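Local coordinates for glycoside transferase (Listeria monocytogenes, PDB 6R2M), which probably hydrolyses glycosidic bonds of an exopolysaccharide outside the cell, although a transferase activity has also been suggested, at residues F199-D211 and V244-S256. Residues are numbered along the deposited sequence; the frame is centred on the assembly and turned at random.
Unlike the reference sequence in segment 244-256: Lys254 (reference Asn).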
loop_
_atom_site.group_PDB
_atom_site.type_symbol
_atom_site.label_atom_id
_atom_site.label_comp_id
_atom_site.label_asym_id
_atom_site.label_seq_id
_atom_site.Cartn_x
_atom_site.Cartn_y
_atom_site.Cartn_z
ATOM N N PHE A 199 15.428 15.257 7.198
ATOM C CA PHE A 199 15.061 13.860 7.385
ATOM C C PHE A 199 15.289 13.438 8.826
ATOM O O PHE A 199 16.274 13.845 9.454
ATOM C CB PHE A 199 15.878 12.950 6.478
ATOM C CG PHE A 199 15.600 13.129 5.017
ATOM C CD1 PHE A 199 14.506 12.512 4.426
ATOM C CD2 PHE A 199 16.439 13.898 4.230
ATOM C CE1 PHE A 199 14.271 12.657 3.070
ATOM C CE2 PHE A 199 16.202 14.054 2.874
ATOM C CZ PHE A 199 15.117 13.424 2.291
ATOM N N GLN A 200 14.393 12.598 9.330
ATOM C CA GLN A 200 14.533 12.020 10.656
ATOM C C GLN A 200 13.993 10.597 10.627
ATOM O O GLN A 200 13.235 10.217 9.731
ATOM C CB GLN A 200 13.785 12.852 11.708
ATOM C CG GLN A 200 12.271 12.847 11.516
ATOM C CD GLN A 200 11.672 14.201 11.148
ATOM O OE1 GLN A 200 12.155 14.889 10.245
ATOM N NE2 GLN A 200 10.577 14.561 11.817
ATOM N N TYR A 201 14.411 9.804 11.610
ATOM C CA TYR A 201 13.873 8.460 11.750
ATOM C C TYR A 201 12.539 8.499 12.488
ATOM O O TYR A 201 12.267 9.386 13.301
ATOM C CB TYR A 201 14.860 7.531 12.474
ATOM C CG TYR A 201 16.094 7.156 11.649
ATOM C CD1 TYR A 201 16.027 6.191 10.643
ATOM C CD2 TYR A 201 17.320 7.773 11.880
ATOM C CE1 TYR A 201 17.152 5.860 9.886
ATOM C CE2 TYR A 201 18.440 7.440 11.147
ATOM C CZ TYR A 201 18.357 6.475 10.157
ATOM O OH TYR A 201 19.478 6.150 9.420
ATOM N N ALA A 202 11.698 7.513 12.186
ATOM C CA ALA A 202 10.363 7.474 12.761
ATOM C C ALA A 202 10.401 7.126 14.242
ATOM O O ALA A 202 9.529 7.562 15.007
ATOM C CB ALA A 202 9.505 6.462 12.003
ATOM N N ASP A 203 11.392 6.353 14.661
ATOM C CA ASP A 203 11.491 5.832 16.016
ATOM C C ASP A 203 12.940 5.907 16.450
ATOM O O ASP A 203 13.846 5.772 15.619
ATOM C CB ASP A 203 10.979 4.381 16.077
ATOM C CG ASP A 203 10.982 3.818 17.480
ATOM O OD1 ASP A 203 10.024 4.092 18.226
ATOM O OD2 ASP A 203 11.942 3.103 17.828
ATOM N N PRO A 204 13.213 6.155 17.733
ATOM C CA PRO A 204 14.611 6.303 18.156
ATOM C C PRO A 204 15.440 5.033 18.028
ATOM O O PRO A 204 16.668 5.134 17.968
ATOM C CB PRO A 204 14.508 6.763 19.620
ATOM C CG PRO A 204 13.063 6.740 19.973
ATOM C CD PRO A 204 12.269 6.723 18.708
ATOM N N SER A 205 14.833 3.848 17.968
ATOM C CA SER A 205 15.661 2.644 17.959
ATOM C C SER A 205 15.225 1.552 16.994
ATOM O O SER A 205 16.034 0.661 16.720
ATOM C CB SER A 205 15.736 2.043 19.365
ATOM O OG SER A 205 14.437 1.820 19.875
ATOM N N GLU A 206 14.007 1.562 16.468
ATOM C CA GLU A 206 13.516 0.453 15.665
ATOM C C GLU A 206 13.049 0.938 14.300
ATOM O O GLU A 206 12.499 2.038 14.175
ATOM C CB GLU A 206 12.356 -0.246 16.376
ATOM C CG GLU A 206 11.868 -1.501 15.711
ATOM C CD GLU A 206 10.737 -2.140 16.495
ATOM O OE1 GLU A 206 9.638 -1.539 16.574
ATOM O OE2 GLU A 206 10.947 -3.249 17.041
ATOM N N VAL A 207 13.251 0.099 13.278
ATOM C CA VAL A 207 12.636 0.312 11.971
ATOM C C VAL A 207 11.631 -0.798 11.716
ATOM O O VAL A 207 11.838 -1.948 12.120
ATOM C CB VAL A 207 13.661 0.380 10.820
ATOM C CG1 VAL A 207 14.568 1.597 10.991
ATOM C CG2 VAL A 207 14.470 -0.897 10.745
ATOM N N ASN A 208 10.539 -0.445 11.043
ATOM C CA ASN A 208 9.533 -1.401 10.594
ATOM C C ASN A 208 9.795 -1.704 9.119
ATOM O O ASN A 208 9.776 -0.792 8.287
ATOM C CB ASN A 208 8.140 -0.806 10.801
ATOM C CG ASN A 208 7.034 -1.783 10.504
ATOM O OD1 ASN A 208 7.069 -2.493 9.504
ATOM N ND2 ASN A 208 6.033 -1.821 11.371
ATOM N N MET A 209 10.056 -2.975 8.795
ATOM C CA MET A 209 10.485 -3.294 7.436
ATOM C C MET A 209 9.360 -3.186 6.408
ATOM O O MET A 209 9.656 -3.114 5.211
ATOM C CB MET A 209 11.120 -4.687 7.400
ATOM C CG MET A 209 12.482 -4.736 8.107
ATOM S SD MET A 209 13.731 -3.675 7.331
ATOM C CE MET A 209 14.142 -4.679 5.915
ATOM N N ILE A 210 8.088 -3.188 6.825
ATOM C CA ILE A 210 7.027 -2.829 5.882
ATOM C C ILE A 210 7.264 -1.421 5.358
ATOM O O ILE A 210 7.254 -1.175 4.145
ATOM C CB ILE A 210 5.638 -2.927 6.539
ATOM C CG1 ILE A 210 5.331 -4.368 6.918
ATOM C CG2 ILE A 210 4.573 -2.354 5.589
ATOM C CD1 ILE A 210 3.971 -4.511 7.616
ATOM N N ASP A 211 7.469 -0.473 6.267
ATOM C CA ASP A 211 7.688 0.906 5.844
ATOM C C ASP A 211 8.991 1.040 5.064
ATOM O O ASP A 211 9.032 1.720 4.027
ATOM C CB ASP A 211 7.668 1.825 7.057
ATOM C CG ASP A 211 6.397 1.655 7.883
ATOM O OD1 ASP A 211 5.359 1.320 7.280
ATOM O OD2 ASP A 211 6.447 1.855 9.107
ATOM N N VAL A 244 14.217 -12.306 5.999
ATOM C CA VAL A 244 14.281 -10.897 6.361
ATOM C C VAL A 244 13.246 -10.682 7.455
ATOM O O VAL A 244 12.088 -11.088 7.309
ATOM C CB VAL A 244 14.030 -9.970 5.157
ATOM C CG1 VAL A 244 13.999 -8.501 5.603
ATOM C CG2 VAL A 244 15.104 -10.166 4.073
ATOM N N TYR A 245 13.665 -10.106 8.570
ATOM C CA TYR A 245 12.778 -10.035 9.718
ATOM C C TYR A 245 11.868 -8.816 9.642
ATOM O O TYR A 245 12.103 -7.877 8.875
ATOM C CB TYR A 245 13.606 -10.038 11.000
ATOM C CG TYR A 245 14.286 -11.374 11.190
ATOM C CD1 TYR A 245 13.562 -12.473 11.609
ATOM C CD2 TYR A 245 15.635 -11.537 10.908
ATOM C CE1 TYR A 245 14.178 -13.712 11.775
ATOM C CE2 TYR A 245 16.258 -12.767 11.078
ATOM C CZ TYR A 245 15.521 -13.843 11.507
ATOM O OH TYR A 245 16.137 -15.067 11.668
ATOM N N ALA A 246 10.799 -8.851 10.451
ATOM C CA ALA A 246 9.771 -7.817 10.391
ATOM C C ALA A 246 10.251 -6.475 10.921
ATOM O O ALA A 246 9.803 -5.430 10.431
ATOM C CB ALA A 246 8.538 -8.264 11.169
ATOM N N ARG A 247 11.114 -6.473 11.937
ATOM C CA ARG A 247 11.570 -5.232 12.552
ATOM C C ARG A 247 13.017 -5.376 12.985
ATOM O O ARG A 247 13.418 -6.445 13.448
ATOM C CB ARG A 247 10.731 -4.858 13.775
ATOM C CG ARG A 247 9.297 -4.483 13.464
ATOM C CD ARG A 247 8.473 -4.452 14.712
ATOM N NE ARG A 247 7.127 -3.938 14.461
ATOM C CZ ARG A 247 6.056 -4.692 14.247
ATOM N NH1 ARG A 247 6.160 -6.015 14.243
ATOM N NH2 ARG A 247 4.875 -4.119 14.033
ATOM N N TYR A 248 13.792 -4.289 12.864
ATOM C CA TYR A 248 15.192 -4.300 13.262
ATOM C C TYR A 248 15.525 -3.138 14.190
ATOM O O TYR A 248 14.897 -2.073 14.157
ATOM C CB TYR A 248 16.129 -4.232 12.044
ATOM C CG TYR A 248 16.177 -5.478 11.202
ATOM C CD1 TYR A 248 15.192 -5.734 10.248
ATOM C CD2 TYR A 248 17.213 -6.388 11.340
ATOM C CE1 TYR A 248 15.231 -6.869 9.470
ATOM C CE2 TYR A 248 17.260 -7.537 10.568
ATOM C CZ TYR A 248 16.264 -7.767 9.634
ATOM O OH TYR A 248 16.295 -8.894 8.851
ATOM N N GLN A 249 16.533 -3.360 15.026
ATOM C CA GLN A 249 17.104 -2.308 15.847
ATOM C C GLN A 249 18.166 -1.567 15.036
ATOM O O GLN A 249 19.069 -2.186 14.466
ATOM C CB GLN A 249 17.697 -2.912 17.119
ATOM C CG GLN A 249 16.668 -3.613 17.984
ATOM C CD GLN A 249 15.770 -2.640 18.725
ATOM O OE1 GLN A 249 16.254 -1.760 19.440
ATOM N NE2 GLN A 249 14.461 -2.792 18.563
ATOM N N ARG A 250 18.046 -0.239 14.963
ATOM C CA ARG A 250 18.940 0.506 14.082
ATOM C C ARG A 250 20.369 0.535 14.593
ATOM O O ARG A 250 21.309 0.544 13.792
ATOM C CB ARG A 250 18.441 1.929 13.904
ATOM C CG ARG A 250 17.519 2.071 12.750
ATOM C CD ARG A 250 17.599 3.460 12.187
ATOM N NE ARG A 250 17.715 4.482 13.223
ATOM C CZ ARG A 250 16.718 4.878 14.007
ATOM N NH1 ARG A 250 15.513 4.338 13.886
ATOM N NH2 ARG A 250 16.924 5.831 14.910
ATOM N N GLU A 251 20.551 0.564 15.912
ATOM C CA GLU A 251 21.889 0.725 16.470
ATOM C C GLU A 251 22.745 -0.511 16.228
ATOM O O GLU A 251 23.939 -0.398 15.925
ATOM C CB GLU A 251 21.784 1.038 17.961
ATOM C CG GLU A 251 20.790 2.163 18.289
ATOM C CD GLU A 251 19.395 1.669 18.685
ATOM O OE1 GLU A 251 18.963 1.981 19.816
ATOM O OE2 GLU A 251 18.716 0.991 17.872
ATOM N N THR A 252 22.150 -1.699 16.336
ATOM C CA THR A 252 22.876 -2.956 16.218
ATOM C C THR A 252 22.693 -3.632 14.869
ATOM O O THR A 252 23.479 -4.526 14.532
ATOM C CB THR A 252 22.415 -3.933 17.305
ATOM O OG1 THR A 252 21.016 -4.191 17.125
ATOM C CG2 THR A 252 22.625 -3.340 18.682
ATOM N N LYS A 253 21.664 -3.240 14.116
ATOM C CA LYS A 253 21.216 -3.915 12.898
ATOM C C LYS A 253 20.742 -5.343 13.174
ATOM O O LYS A 253 20.635 -6.158 12.252
ATOM C CB LYS A 253 22.299 -3.905 11.815
ATOM C CG LYS A 253 22.787 -2.512 11.460
ATOM C CD LYS A 253 23.433 -2.492 10.082
ATOM C CE LYS A 253 24.894 -2.903 10.119
ATOM N NZ LYS A 253 25.544 -2.642 8.802
ATOM N N LYS A 254 20.444 -5.656 14.425
ATOM C CA LYS A 254 19.907 -6.960 14.782
ATOM C C LYS A 254 18.380 -6.928 14.791
ATOM O O LYS A 254 17.773 -5.882 15.051
ATOM C CB LYS A 254 20.429 -7.394 16.149
ATOM C CG LYS A 254 21.929 -7.647 16.130
ATOM C CD LYS A 254 22.450 -8.192 17.445
ATOM C CE LYS A 254 23.678 -9.061 17.210
ATOM N NZ LYS A 254 24.210 -8.897 15.823
ATOM N N PRO A 255 17.727 -8.050 14.492
ATOM C CA PRO A 255 16.259 -8.066 14.503
ATOM C C PRO A 255 15.729 -7.798 15.907
ATOM O O PRO A 255 16.340 -8.192 16.901
ATOM C CB PRO A 255 15.910 -9.481 14.019
ATOM C CG PRO A 255 17.198 -10.065 13.505
ATOM C CD PRO A 255 18.299 -9.379 14.226
ATOM N N SER A 256 14.593 -7.088 15.988
ATOM C CA SER A 256 13.963 -6.854 17.286
ATOM C C SER A 256 13.492 -8.150 17.913
ATOM O O SER A 256 13.494 -8.287 19.139
ATOM C CB SER A 256 12.779 -5.906 17.139
ATOM O OG SER A 256 13.199 -4.685 16.570
HETATM O O HOH W 1 12.539 -0.976 20.112
HETATM O O HOH W 2 7.176 -5.337 9.869
#
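Strands 206-208 and 247-249 pair antiparallel, their axes 4.7 Å apart at closest, with Val207 and Tyr248 as the hydrogen-bonded pair; Arg250 N to Ser205 O and Met209 N to Ala246 O continue the bonding beyond them. Past the strand end, the bent side chain of Arg250 (chi3 -39°) lays its guanidinium flat over one face of the Tyr201 ring, planes 2° apart, a cation-pi stack with CZ 3.7 Å from the ring centroid. Arginine suits the place because its flat cation can stack while its edge donates: NH1 (2.8 Å) and NH2 (3.2 Å) both grip Asp203 O end-on. Asp203 OD2 in turn accepts from Ser205 N, an Asx turn, and from Glu206 N, extending it to an Asx motif. On the face bearing Glu206, Arg247 and Gln249, the long, extended Glu206, CG anti to its amide nitrogen (chi1 -173°), carries OE2 to Ser256 OG, 2.7 Å away. This serine hydroxyl donates to the anti lone pair while accepting from Gln249 NE2. Next to the face of Val207 and Tyr248, Met209, its unbranched chain bent at chi2 and chi3, sets CG at the Tyr248 ring edge, 3.6 Å from CD1, and CE against Val244 CG1; Tyr248 OH is hydrogen-bonded to Glu237. Asn208, its short amide folding OD1 back to Ile210 N, N-caps helix 209-223, and a water links OD1 to Ala246 O. In this two-stranded antiparallel sheet of a mainly helical fold, strand 206-208 leads directly into helix 209-223, and strand 247-249 lies between helices 228-241 and 262-274.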